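Local atomic coordinates of poly-beta-1,6-N-acetyl-D-glucosamine export protein (Escherichia coli, PDB entry 4Y25), a protein that exports the biofilm polysaccharide poly-beta-1,6-N-acetyl-D-glucosamine, probably partly deacetylated, across the outer membrane, this chain being its membrane beta-barrel domain. Residues Asn109-Arg122 and Thr133-Gln145. Numbering follows the deposited sequence.
Sequences NWRIGSQLERLSHR and TGNSAQAYVRWYQ
Neighbouring antiparallel strands of the outer-membrane barrel, 110-118 and 134-144, meet along a ladder in which Arg111-Arg142, Gly113-Tyr140 and Gln115-Gln138 are hydrogen-bonded pairs; Gln138 N reaches Gln115 O almost straight, at 2.7 Å and 177°. On one face, Trp110, Ile112, Leu116, Ala137, Val141 and Trp143 make a largely apolar surface. The indoles of Trp110 and Trp143 form an offset stack, planes 19° apart, with Trp143 CD1 3.4 Å from Trp110 CE2, while Val141 CG1 meets the Trp110 edge at CE3. The other face is mostly polar. Here the guanidinium groups of Arg111 and Arg142 lie flat on each other, centres 4.2 Å apart, and Trp103 gives Arg111 a cation-pi contact. With CG between its backbone N and carbonyl carbon (chi1 65°), Tyr140 lays its ring over Gly113, whose CA sits 3.6 Å from the ring centroid in a CH-pi contact. Past the strand end, the chain folds back over this polar face: Ser120 OG shares a 2.8 Å hydrogen bond with Ser136 OG and accepts another from Arg122 N, closing an ST turn. Such two-faced pairing, with a tyrosine ring covering a cross-strand glycine, is characteristic of transmembrane beta-barrels.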
loop_
_atom_site.group_PDB
_atom_site.type_symbol
_atom_site.label_atom_id
_atom_site.label_comp_id
_atom_site.label_asym_id
_atom_site.label_seq_id
_atom_site.Cartn_x
_atom_site.Cartn_y
_atom_site.Cartn_z
ATOM N N ASN A 109 12.070 19.176 -5.679
ATOM C CA ASN A 109 10.867 18.892 -6.456
ATOM C C ASN A 109 10.843 17.439 -6.935
ATOM O O ASN A 109 9.780 16.899 -7.243
ATOM C CB ASN A 109 10.761 19.821 -7.669
ATOM C CG ASN A 109 10.817 21.284 -7.295
ATOM O OD1 ASN A 109 11.437 21.658 -6.301
ATOM N ND2 ASN A 109 10.172 22.125 -8.096
ATOM N N TRP A 110 12.019 16.813 -7.014
ATOM C CA TRP A 110 12.128 15.429 -7.493
ATOM C C TRP A 110 12.644 14.470 -6.416
ATOM O O TRP A 110 13.576 14.779 -5.677
ATOM C CB TRP A 110 13.047 15.350 -8.725
ATOM C CG TRP A 110 12.540 16.060 -9.954
ATOM C CD1 TRP A 110 12.535 17.400 -10.171
ATOM C CD2 TRP A 110 12.031 15.465 -11.149
ATOM N NE1 TRP A 110 12.027 17.690 -11.402
ATOM C CE2 TRP A 110 11.711 16.515 -12.030
ATOM C CE3 TRP A 110 11.799 14.151 -11.557
ATOM C CZ2 TRP A 110 11.178 16.302 -13.281
ATOM C CZ3 TRP A 110 11.263 13.935 -12.813
ATOM C CH2 TRP A 110 10.958 15.010 -13.662
ATOM N N ARG A 111 12.027 13.297 -6.343
ATOM C CA ARG A 111 12.460 12.248 -5.428
ATOM C C ARG A 111 12.469 10.896 -6.124
ATOM O O ARG A 111 11.541 10.562 -6.860
ATOM C CB ARG A 111 11.553 12.191 -4.198
ATOM C CG ARG A 111 11.780 10.966 -3.329
ATOM C CD ARG A 111 10.737 10.859 -2.243
ATOM N NE ARG A 111 10.856 11.947 -1.280
ATOM C CZ ARG A 111 10.308 11.934 -0.071
ATOM N NH1 ARG A 111 10.468 12.969 0.743
ATOM N NH2 ARG A 111 9.607 10.883 0.328
ATOM N N ILE A 112 13.520 10.118 -5.892
ATOM C CA ILE A 112 13.610 8.778 -6.458
ATOM C C ILE A 112 13.626 7.746 -5.337
ATOM O O ILE A 112 14.318 7.918 -4.332
ATOM C CB ILE A 112 14.860 8.629 -7.352
ATOM C CG1 ILE A 112 14.716 9.509 -8.598
ATOM C CG2 ILE A 112 15.078 7.177 -7.752
ATOM C CD1 ILE A 112 15.805 9.315 -9.628
ATOM N N GLY A 113 12.841 6.686 -5.503
ATOM C CA GLY A 113 12.746 5.637 -4.504
ATOM C C GLY A 113 13.048 4.259 -5.060
ATOM O O GLY A 113 12.747 3.959 -6.216
ATOM N N SER A 114 13.648 3.418 -4.226
ATOM C CA SER A 114 14.025 2.066 -4.619
ATOM C C SER A 114 13.552 1.075 -3.562
ATOM O O SER A 114 13.391 1.440 -2.396
ATOM C CB SER A 114 15.543 1.970 -4.812
ATOM O OG SER A 114 15.917 0.742 -5.411
ATOM N N GLN A 115 13.326 -0.175 -3.957
ATOM C CA GLN A 115 12.841 -1.171 -3.008
ATOM C C GLN A 115 13.067 -2.612 -3.469
ATOM O O GLN A 115 12.539 -3.042 -4.496
ATOM C CB GLN A 115 11.353 -0.940 -2.730
ATOM C CG GLN A 115 10.803 -1.735 -1.561
ATOM C CD GLN A 115 9.750 -0.966 -0.784
ATOM O OE1 GLN A 115 9.348 0.130 -1.175
ATOM N NE2 GLN A 115 9.298 -1.539 0.324
ATOM N N LEU A 116 13.860 -3.346 -2.691
ATOM C CA LEU A 116 14.101 -4.771 -2.913
ATOM C C LEU A 116 13.412 -5.621 -1.862
ATOM O O LEU A 116 13.456 -5.298 -0.676
ATOM C CB LEU A 116 15.591 -5.082 -2.882
ATOM C CG LEU A 116 16.453 -4.589 -4.025
ATOM C CD1 LEU A 116 17.869 -5.012 -3.731
ATOM C CD2 LEU A 116 15.945 -5.190 -5.315
ATOM N N GLU A 117 12.785 -6.715 -2.285
ATOM C CA GLU A 117 12.102 -7.584 -1.334
ATOM C C GLU A 117 12.261 -9.079 -1.616
ATOM O O GLU A 117 12.243 -9.528 -2.763
ATOM C CB GLU A 117 10.601 -7.242 -1.270
ATOM C CG GLU A 117 10.236 -5.817 -1.684
ATOM C CD GLU A 117 8.920 -5.340 -1.092
ATOM O OE1 GLU A 117 8.155 -6.179 -0.572
ATOM O OE2 GLU A 117 8.655 -4.121 -1.142
ATOM N N ARG A 118 12.445 -9.828 -0.534
ATOM C CA ARG A 118 12.219 -11.266 -0.499
ATOM C C ARG A 118 11.594 -11.562 0.867
ATOM O O ARG A 118 12.029 -11.005 1.864
ATOM C CB ARG A 118 13.522 -12.054 -0.716
ATOM C CG ARG A 118 14.416 -12.172 0.518
ATOM C CD ARG A 118 15.451 -13.286 0.414
ATOM N NE ARG A 118 16.640 -12.985 1.209
ATOM C CZ ARG A 118 17.597 -13.862 1.495
ATOM N NH1 ARG A 118 17.511 -15.110 1.054
ATOM N NH2 ARG A 118 18.640 -13.493 2.227
ATOM N N LEU A 119 10.502 -12.319 0.919
ATOM C CA LEU A 119 9.658 -12.584 -0.232
ATOM C C LEU A 119 8.818 -11.337 -0.486
ATOM O O LEU A 119 8.623 -10.524 0.418
ATOM C CB LEU A 119 8.755 -13.798 0.009
ATOM C CG LEU A 119 9.344 -15.063 0.639
ATOM C CD1 LEU A 119 9.319 -14.988 2.161
ATOM C CD2 LEU A 119 8.580 -16.283 0.162
ATOM N N SER A 120 8.319 -11.185 -1.705
ATOM C CA SER A 120 7.589 -9.978 -2.066
ATOM C C SER A 120 6.104 -10.085 -1.747
ATOM O O SER A 120 5.510 -11.157 -1.860
ATOM C CB SER A 120 7.774 -9.672 -3.552
ATOM O OG SER A 120 7.115 -8.470 -3.906
ATOM N N HIS A 121 5.512 -8.964 -1.345
ATOM C CA HIS A 121 4.075 -8.891 -1.115
ATOM C C HIS A 121 3.354 -8.654 -2.435
ATOM O O HIS A 121 2.129 -8.762 -2.516
ATOM C CB HIS A 121 3.735 -7.781 -0.120
ATOM C CG HIS A 121 4.500 -7.865 1.164
ATOM N ND1 HIS A 121 4.338 -8.899 2.062
ATOM C CD2 HIS A 121 5.425 -7.039 1.704
ATOM C CE1 HIS A 121 5.135 -8.708 3.096
ATOM N NE2 HIS A 121 5.806 -7.586 2.906
ATOM N N ARG A 122 4.127 -8.333 -3.468
ATOM C CA ARG A 122 3.583 -8.126 -4.804
ATOM C C ARG A 122 3.132 -9.455 -5.403
ATOM O O ARG A 122 2.459 -9.493 -6.433
ATOM C CB ARG A 122 4.613 -7.441 -5.705
ATOM C CG ARG A 122 4.679 -5.931 -5.511
ATOM C CD ARG A 122 4.563 -5.201 -6.835
ATOM N NE ARG A 122 4.145 -3.810 -6.676
ATOM C CZ ARG A 122 2.877 -3.419 -6.569
ATOM N NH1 ARG A 122 1.900 -4.316 -6.596
ATOM N NH2 ARG A 122 2.586 -2.132 -6.432
ATOM N N THR A 133 6.831 -18.809 -4.347
ATOM C CA THR A 133 7.754 -17.845 -3.768
ATOM C C THR A 133 8.029 -16.726 -4.773
ATOM O O THR A 133 8.040 -16.965 -5.980
ATOM C CB THR A 133 9.075 -18.538 -3.355
ATOM O OG1 THR A 133 8.802 -19.537 -2.364
ATOM C CG2 THR A 133 10.086 -17.545 -2.802
ATOM N N GLY A 134 8.236 -15.507 -4.281
ATOM C CA GLY A 134 8.521 -14.385 -5.156
ATOM C C GLY A 134 9.511 -13.373 -4.608
ATOM O O GLY A 134 9.477 -13.027 -3.429
ATOM N N ASN A 135 10.401 -12.903 -5.476
ATOM C CA ASN A 135 11.315 -11.811 -5.151
ATOM C C ASN A 135 11.136 -10.678 -6.158
ATOM O O ASN A 135 10.876 -10.929 -7.335
ATOM C CB ASN A 135 12.766 -12.296 -5.139
ATOM C CG ASN A 135 12.985 -13.465 -4.198
ATOM O OD1 ASN A 135 12.272 -13.623 -3.206
ATOM N ND2 ASN A 135 13.979 -14.291 -4.503
ATOM N N SER A 136 11.272 -9.435 -5.708
ATOM C CA SER A 136 10.925 -8.306 -6.564
ATOM C C SER A 136 11.874 -7.118 -6.459
ATOM O O SER A 136 12.764 -7.079 -5.608
ATOM C CB SER A 136 9.505 -7.830 -6.246
ATOM O OG SER A 136 9.437 -7.275 -4.942
ATOM N N ALA A 137 11.657 -6.143 -7.339
ATOM C CA ALA A 137 12.396 -4.889 -7.326
ATOM C C ALA A 137 11.478 -3.737 -7.729
ATOM O O ALA A 137 10.934 -3.725 -8.832
ATOM C CB ALA A 137 13.595 -4.967 -8.253
ATOM N N GLN A 138 11.297 -2.777 -6.828
ATOM C CA GLN A 138 10.463 -1.615 -7.114
ATOM C C GLN A 138 11.306 -0.366 -7.327
ATOM O O GLN A 138 12.385 -0.227 -6.751
ATOM C CB GLN A 138 9.461 -1.362 -5.982
ATOM C CG GLN A 138 8.549 -2.529 -5.645
ATOM C CD GLN A 138 7.480 -2.147 -4.637
ATOM O OE1 GLN A 138 7.293 -0.969 -4.330
ATOM N NE2 GLN A 138 6.775 -3.143 -4.113
ATOM N N ALA A 139 10.802 0.541 -8.157
ATOM C CA ALA A 139 11.393 1.864 -8.305
ATOM C C ALA A 139 10.299 2.886 -8.585
ATOM O O ALA A 139 9.287 2.559 -9.207
ATOM C CB ALA A 139 12.429 1.870 -9.413
ATOM N N TYR A 140 10.490 4.116 -8.119
ATOM C CA TYR A 140 9.536 5.176 -8.427
ATOM C C TYR A 140 10.172 6.561 -8.491
ATOM O O TYR A 140 11.238 6.801 -7.925
ATOM C CB TYR A 140 8.389 5.183 -7.412
ATOM C CG TYR A 140 8.775 5.531 -5.989
ATOM C CD1 TYR A 140 8.854 6.856 -5.571
ATOM C CD2 TYR A 140 9.024 4.535 -5.055
ATOM C CE1 TYR A 140 9.193 7.176 -4.268
ATOM C CE2 TYR A 140 9.360 4.845 -3.750
ATOM C CZ TYR A 140 9.444 6.167 -3.361
ATOM O OH TYR A 140 9.778 6.479 -2.061
ATOM N N VAL A 141 9.498 7.464 -9.198
ATOM C CA VAL A 141 9.933 8.850 -9.324
ATOM C C VAL A 141 8.745 9.779 -9.088
ATOM O O VAL A 141 7.681 9.600 -9.677
ATOM C CB VAL A 141 10.548 9.134 -10.712
ATOM C CG1 VAL A 141 10.878 10.612 -10.861
ATOM C CG2 VAL A 141 11.788 8.284 -10.930
ATOM N N ARG A 142 8.934 10.765 -8.220
ATOM C CA ARG A 142 7.869 11.689 -7.848
ATOM C C ARG A 142 8.293 13.135 -8.116
ATOM O O ARG A 142 9.409 13.535 -7.786
ATOM C CB ARG A 142 7.484 11.459 -6.380
ATOM C CG ARG A 142 7.063 12.674 -5.571
ATOM C CD ARG A 142 6.907 12.271 -4.096
ATOM N NE ARG A 142 7.141 13.375 -3.164
ATOM C CZ ARG A 142 6.803 13.351 -1.878
ATOM N NH1 ARG A 142 6.182 12.295 -1.373
ATOM N NH2 ARG A 142 7.049 14.400 -1.105
ATOM N N TRP A 143 7.405 13.907 -8.736
ATOM C CA TRP A 143 7.738 15.254 -9.198
ATOM C C TRP A 143 6.680 16.288 -8.806
ATOM O O TRP A 143 5.501 16.138 -9.137
ATOM C CB TRP A 143 7.923 15.246 -10.717
ATOM C CG TRP A 143 8.028 16.602 -11.324
ATOM C CD1 TRP A 143 8.737 17.664 -10.847
ATOM C CD2 TRP A 143 7.365 17.060 -12.506
ATOM N NE1 TRP A 143 8.571 18.752 -11.669
ATOM C CE2 TRP A 143 7.732 18.407 -12.695
ATOM C CE3 TRP A 143 6.501 16.459 -13.428
ATOM C CZ2 TRP A 143 7.265 19.162 -13.768
ATOM C CZ3 TRP A 143 6.041 17.210 -14.491
ATOM C CH2 TRP A 143 6.422 18.548 -14.652
ATOM N N TYR A 144 7.118 17.343 -8.116
ATOM C CA TYR A 144 6.214 18.381 -7.608
ATOM C C TYR A 144 6.342 19.688 -8.377
ATOM O O TYR A 144 7.179 20.526 -8.061
ATOM C CB TYR A 144 6.446 18.620 -6.115
ATOM C CG TYR A 144 5.968 17.456 -5.311
ATOM C CD1 TYR A 144 5.331 16.408 -5.937
ATOM C CD2 TYR A 144 6.038 17.434 -3.924
ATOM C CE1 TYR A 144 4.840 15.312 -5.224
ATOM C CE2 TYR A 144 5.534 16.336 -3.198
ATOM C CZ TYR A 144 4.915 15.281 -3.878
ATOM O OH TYR A 144 4.378 14.192 -3.223
ATOM N N GLN A 145 5.474 19.856 -9.375
ATOM C CA GLN A 145 5.582 20.935 -10.360
ATOM C C GLN A 145 5.144 22.291 -9.808
ATOM O O GLN A 145 5.804 23.299 -10.053
ATOM C CB GLN A 145 4.776 20.574 -11.616
ATOM C CG GLN A 145 4.026 21.713 -12.293
ATOM C CD GLN A 145 3.288 21.253 -13.546
ATOM O OE1 GLN A 145 3.555 20.173 -14.079
ATOM N NE2 GLN A 145 2.357 22.073 -14.021
#